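Local coordinates for protein maleylacetoacetate isomerase (Anaeromyxobacter dehalogenans, PDB 4IGJ) that probably isomerises maleylacetoacetate with the help of glutathione, as a zeta-class member of the glutathione transferase superfamily, at residues A[31-42]-A[188-199]. Sequence-based numbering, arbitrary orientation. Where two conformers were deposited one is given.
With SO4 (sulfate ion), chain C.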
loop_
_atom_site.group_PDB
_atom_site.type_symbol
_atom_site.label_atom_id
_atom_site.label_comp_id
_atom_site.label_asym_id
_atom_site.label_seq_id
_atom_site.Cartn_x
_atom_site.Cartn_y
_atom_site.Cartn_z
ATOM N N TRP A 31 -7.922 18.664 -5.363
ATOM C CA TRP A 31 -9.197 18.168 -5.890
ATOM C C TRP A 31 -9.029 16.867 -6.670
ATOM O O TRP A 31 -9.852 15.954 -6.551
ATOM C CB TRP A 31 -9.891 19.240 -6.758
ATOM C CG TRP A 31 -9.157 19.531 -8.036
ATOM C CD1 TRP A 31 -8.019 20.265 -8.174
ATOM C CD2 TRP A 31 -9.511 19.082 -9.350
ATOM N NE1 TRP A 31 -7.638 20.305 -9.499
ATOM C CE2 TRP A 31 -8.529 19.573 -10.238
ATOM C CE3 TRP A 31 -10.558 18.308 -9.861
ATOM C CZ2 TRP A 31 -8.567 19.325 -11.613
ATOM C CZ3 TRP A 31 -10.600 18.066 -11.225
ATOM C CH2 TRP A 31 -9.606 18.572 -12.087
ATOM N N ARG A 32 -7.938 16.757 -7.418
ATOM C CA ARG A 32 -7.774 15.619 -8.313
ATOM C C ARG A 32 -6.886 14.497 -7.775
ATOM O O ARG A 32 -6.683 13.488 -8.455
ATOM C CB ARG A 32 -7.251 16.081 -9.666
ATOM C CG ARG A 32 -7.816 15.278 -10.807
ATOM C CD ARG A 32 -7.294 15.786 -12.127
ATOM N NE ARG A 32 -8.257 15.562 -13.194
ATOM C CZ ARG A 32 -8.113 16.034 -14.426
ATOM N NH1 ARG A 32 -9.036 15.790 -15.347
ATOM N NH2 ARG A 32 -7.042 16.748 -14.732
ATOM N N SER A 33 -6.363 14.665 -6.567
ATOM C CA SER A 33 -5.489 13.645 -5.967
ATOM C C SER A 33 -6.261 12.373 -5.621
ATOM O O SER A 33 -7.196 12.411 -4.818
ATOM C CB SER A 33 -4.848 14.200 -4.691
ATOM O OG SER A 33 -4.301 13.157 -3.894
ATOM N N SER A 34 -5.884 11.239 -6.210
ATOM C CA SER A 34 -6.614 10.007 -5.918
ATOM C C SER A 34 -6.383 9.571 -4.475
ATOM O O SER A 34 -7.294 9.057 -3.826
ATOM C CB SER A 34 -6.269 8.885 -6.909
ATOM O OG SER A 34 -4.978 8.359 -6.681
ATOM N N SER A 35 -5.180 9.798 -3.963
ATOM C CA SER A 35 -4.903 9.445 -2.582
ATOM C C SER A 35 -5.763 10.260 -1.619
ATOM O O SER A 35 -6.306 9.710 -0.647
ATOM C CB SER A 35 -3.417 9.581 -2.256
ATOM O OG SER A 35 -3.158 9.116 -0.939
ATOM N N ALA A 36 -5.922 11.553 -1.897
ATOM C CA ALA A 36 -6.756 12.402 -1.050
ATOM C C ALA A 36 -8.218 12.012 -1.180
ATOM O O ALA A 36 -8.960 12.034 -0.198
ATOM C CB ALA A 36 -6.570 13.877 -1.394
ATOM N N TRP A 37 -8.631 11.647 -2.389
ATOM C CA TRP A 37 -10.002 11.228 -2.634
ATOM C C TRP A 37 -10.371 10.021 -1.758
ATOM O O TRP A 37 -11.474 9.969 -1.217
ATOM C CB TRP A 37 -10.158 10.934 -4.131
ATOM C CG TRP A 37 -11.528 10.617 -4.672
ATOM C CD1 TRP A 37 -12.694 10.395 -3.984
ATOM C CD2 TRP A 37 -11.847 10.477 -6.053
ATOM N NE1 TRP A 37 -13.711 10.122 -4.867
ATOM C CE2 TRP A 37 -13.212 10.168 -6.146
ATOM C CE3 TRP A 37 -11.095 10.583 -7.226
ATOM C CZ2 TRP A 37 -13.848 9.965 -7.375
ATOM C CZ3 TRP A 37 -11.712 10.377 -8.429
ATOM C CH2 TRP A 37 -13.078 10.076 -8.507
ATOM N N ARG A 38 -9.455 9.059 -1.611
ATOM C CA ARG A 38 -9.707 7.900 -0.751
ATOM C C ARG A 38 -10.072 8.345 0.649
ATOM O O ARG A 38 -11.005 7.806 1.257
ATOM C CB ARG A 38 -8.480 6.992 -0.661
ATOM C CG ARG A 38 -7.960 6.485 -2.005
ATOM C CD ARG A 38 -6.508 6.113 -1.846
ATOM N NE ARG A 38 -5.890 5.639 -3.076
ATOM C CZ ARG A 38 -4.590 5.384 -3.187
ATOM N NH1 ARG A 38 -3.782 5.583 -2.154
ATOM N NH2 ARG A 38 -4.091 4.953 -4.346
ATOM N N VAL A 39 -9.333 9.324 1.165
ATOM C CA VAL A 39 -9.583 9.827 2.507
ATOM C C VAL A 39 -10.902 10.601 2.581
ATOM O O VAL A 39 -11.671 10.430 3.535
ATOM C CB VAL A 39 -8.384 10.620 3.051
ATOM C CG1 VAL A 39 -8.678 11.160 4.446
ATOM C CG2 VAL A 39 -7.149 9.711 3.087
ATOM N N ARG A 40 -11.192 11.400 1.557
ATOM C CA ARG A 40 -12.477 12.095 1.484
ATOM C C ARG A 40 -13.634 11.102 1.521
ATOM O O ARG A 40 -14.663 11.365 2.141
ATOM C CB ARG A 40 -12.563 12.958 0.221
ATOM C CG ARG A 40 -11.534 14.062 0.179
ATOM C CD ARG A 40 -11.912 15.140 -0.835
ATOM N NE ARG A 40 -12.039 14.635 -2.203
ATOM C CZ ARG A 40 -11.106 14.753 -3.147
ATOM N NH1 ARG A 40 -9.941 15.344 -2.889
ATOM N NH2 ARG A 40 -11.346 14.268 -4.360
ATOM N N LEU A 41 -13.467 9.958 0.863
ATOM C CA LEU A 41 -14.485 8.917 0.895
ATOM C C LEU A 41 -14.650 8.314 2.288
ATOM O O LEU A 41 -15.775 8.125 2.752
ATOM C CB LEU A 41 -14.178 7.834 -0.139
ATOM C CG LEU A 41 -14.518 8.278 -1.562
ATOM C CD1 LEU A 41 -13.951 7.270 -2.546
ATOM C CD2 LEU A 41 -16.023 8.396 -1.715
ATOM N N GLY A 42 -13.540 8.042 2.970
ATOM C CA GLY A 42 -13.622 7.510 4.317
ATOM C C GLY A 42 -14.345 8.474 5.240
ATOM O O GLY A 42 -15.185 8.056 6.032
ATOM N N CYS A 188 -13.232 2.571 -1.504
ATOM C CA CYS A 188 -12.538 3.848 -1.355
ATOM C C CYS A 188 -11.296 3.923 -2.239
ATOM O O CYS A 188 -10.887 5.017 -2.653
ATOM C CB CYS A 188 -12.167 4.098 0.110
ATOM S SG CYS A 188 -13.606 4.269 1.227
ATOM N N TYR A 189 -10.709 2.763 -2.530
ATOM C CA TYR A 189 -9.548 2.660 -3.424
ATOM C C TYR A 189 -9.954 2.433 -4.886
ATOM O O TYR A 189 -9.346 2.999 -5.800
ATOM C CB TYR A 189 -8.586 1.554 -2.934
ATOM C CG TYR A 189 -7.742 2.025 -1.777
ATOM C CD1 TYR A 189 -6.451 2.485 -1.984
ATOM C CD2 TYR A 189 -8.256 2.058 -0.483
ATOM C CE1 TYR A 189 -5.678 2.961 -0.926
ATOM C CE2 TYR A 189 -7.493 2.541 0.572
ATOM C CZ TYR A 189 -6.216 2.989 0.344
ATOM O OH TYR A 189 -5.464 3.479 1.379
ATOM N N LEU A 190 -10.977 1.614 -5.107
ATOM C CA LEU A 190 -11.434 1.313 -6.466
ATOM C C LEU A 190 -11.919 2.546 -7.230
ATOM O O LEU A 190 -11.522 2.778 -8.378
ATOM C CB LEU A 190 -12.557 0.279 -6.425
ATOM C CG LEU A 190 -13.172 -0.007 -7.791
ATOM C CD1 LEU A 190 -12.153 -0.665 -8.687
ATOM C CD2 LEU A 190 -14.383 -0.897 -7.611
ATOM N N VAL A 191 -12.774 3.338 -6.594
ATOM C CA VAL A 191 -13.450 4.421 -7.296
ATOM C C VAL A 191 -12.482 5.477 -7.855
ATOM O O VAL A 191 -12.556 5.809 -9.033
ATOM C CB VAL A 191 -14.596 5.000 -6.440
ATOM C CG1 VAL A 191 -15.085 6.330 -7.007
ATOM C CG2 VAL A 191 -15.744 3.997 -6.377
ATOM N N PRO A 192 -11.538 5.965 -7.045
ATOM C CA PRO A 192 -10.602 6.935 -7.622
ATOM C C PRO A 192 -9.703 6.326 -8.700
ATOM O O PRO A 192 -9.305 7.032 -9.634
ATOM C CB PRO A 192 -9.793 7.395 -6.404
ATOM C CG PRO A 192 -10.746 7.195 -5.244
ATOM C CD PRO A 192 -11.402 5.886 -5.577
ATOM N N GLN A 193 -9.401 5.034 -8.594
ATOM C CA GLN A 193 -8.529 4.402 -9.574
ATOM C C GLN A 193 -9.224 4.283 -10.927
ATOM O O GLN A 193 -8.586 4.452 -11.970
ATOM C CB GLN A 193 -8.048 3.032 -9.080
ATOM C CG GLN A 193 -6.965 2.414 -9.967
ATOM C CD GLN A 193 -5.733 3.283 -10.032
ATOM O OE1 GLN A 193 -4.963 3.347 -9.074
ATOM N NE2 GLN A 193 -5.540 3.982 -11.152
ATOM N N LEU A 194 -10.527 4.011 -10.914
ATOM C CA LEU A 194 -11.294 3.940 -12.164
ATOM C C LEU A 194 -11.390 5.313 -12.821
ATOM O O LEU A 194 -11.325 5.416 -14.046
ATOM C CB LEU A 194 -12.689 3.365 -11.924
ATOM C CG LEU A 194 -12.750 1.894 -11.543
ATOM C CD1 LEU A 194 -14.168 1.528 -11.156
ATOM C CD2 LEU A 194 -12.258 1.018 -12.689
ATOM N N TYR A 195 -11.513 6.367 -12.022
ATOM C CA TYR A 195 -11.484 7.723 -12.556
ATOM C C TYR A 195 -10.143 7.978 -13.256
ATOM O O TYR A 195 -10.099 8.566 -14.341
ATOM C CB TYR A 195 -11.721 8.719 -11.422
ATOM C CG TYR A 195 -11.517 10.196 -11.738
ATOM C CD1 TYR A 195 -12.600 11.037 -11.959
ATOM C CD2 TYR A 195 -10.245 10.758 -11.738
ATOM C CE1 TYR A 195 -12.401 12.397 -12.212
ATOM C CE2 TYR A 195 -10.045 12.098 -11.995
ATOM C CZ TYR A 195 -11.123 12.911 -12.225
ATOM O OH TYR A 195 -10.905 14.256 -12.469
ATOM N N ASN A 196 -9.043 7.531 -12.659
ATOM C CA ASN A 196 -7.743 7.722 -13.295
ATOM C C ASN A 196 -7.608 6.899 -14.574
ATOM O O ASN A 196 -7.020 7.367 -15.550
ATOM C CB ASN A 196 -6.606 7.429 -12.306
ATOM C CG ASN A 196 -6.367 8.568 -11.333
ATOM O OD1 ASN A 196 -7.112 9.544 -11.303
ATOM N ND2 ASN A 196 -5.329 8.435 -10.514
ATOM N N ALA A 197 -8.168 5.693 -14.576
ATOM C CA ALA A 197 -8.198 4.850 -15.767
ATOM C C ALA A 197 -8.858 5.600 -16.918
ATOM O O ALA A 197 -8.332 5.620 -18.034
ATOM C CB ALA A 197 -8.938 3.554 -15.499
ATOM N N ARG A 198 -9.996 6.229 -16.639
ATOM C CA ARG A 198 -10.715 6.987 -17.664
ATOM C C ARG A 198 -9.886 8.171 -18.143
ATOM O O ARG A 198 -9.781 8.413 -19.343
ATOM C CB ARG A 198 -12.084 7.443 -17.145
ATOM C CG ARG A 198 -13.053 6.295 -16.918
ATOM C CD ARG A 198 -14.417 6.770 -16.459
ATOM N NE ARG A 198 -15.196 5.663 -15.911
ATOM C CZ ARG A 198 -15.359 5.439 -14.610
ATOM N NH1 ARG A 198 -14.823 6.264 -13.724
ATOM N NH2 ARG A 198 -16.078 4.400 -14.200
ATOM N N ARG A 199 -9.274 8.889 -17.206
ATOM C CA ARG A 199 -8.413 10.028 -17.507
ATOM C C ARG A 199 -7.373 9.648 -18.564
ATOM O O ARG A 199 -7.103 10.418 -19.494
ATOM C CB ARG A 199 -7.715 10.472 -16.221
ATOM C CG ARG A 199 -6.922 11.753 -16.302
ATOM C CD ARG A 199 -6.858 12.383 -14.911
ATOM N NE ARG A 199 -6.111 13.632 -14.886
ATOM C CZ ARG A 199 -4.796 13.710 -14.715
ATOM N NH1 ARG A 199 -4.072 12.606 -14.562
ATOM N NH2 ARG A 199 -4.201 14.892 -14.706
HETATM S S SO4 C . -2.901 10.534 -8.844
HETATM O O1 SO4 C . -3.066 10.585 -10.285
HETATM O O2 SO4 C . -2.967 9.143 -8.406
HETATM O O3 SO4 C . -3.965 11.315 -8.236
HETATM O O4 SO4 C . -1.621 11.122 -8.483
HETATM O O HOH W 1 -5.493 5.397 -7.013
HETATM O O HOH W 2 -7.548 5.002 -5.307
#
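Pro192 fits as a knob among Ser34, Trp37, Arg38 and Leu41, with CG lying 3.7 Å from the centroid of the five-membered ring of Trp37, a CH-pi contact over the face. This is the interdomain packing of the glutathione transferase fold: helix 34-42 of the thioredoxin-like domain crosses helix 188-199 of the all-helical domain at 140°, their axes 8.7 Å apart. Trp37 extends away from its backbone N, which brings the edge of its six-membered ring against the face of Tyr195, T-shaped at 82°, CZ3 being 3.3 Å from Tyr195 CG. Toward the glutathione site, CD of Arg38, a glutathione-binding residue, packs over the Tyr189 ring, a CH-pi contact 3.8 Å from its centroid; the guanidinium continues along the CD1-CE1 side, and Ser93 OG hydrogen-bonds both Arg38 NH1 and Tyr189 OH. Ser34 N donates to sulfate O3 (2.8 Å), while Asn196 ND2, bonded also to Gln135, reaches sulfate only weakly. Trp31 CH2 and Arg199 NE, the latter despite like charge, lie against opposite faces of the Arg32 guanidinium. An alanine in place of Arg32 keeps CB over the Trp31 ring but would probably leave Tyr195 OH without this donor and Thr241 O without its bond from NH2. In the guanidinium plane, Arg32 NE meets Tyr195 OH at 3.0 Å, N-H...O 169°.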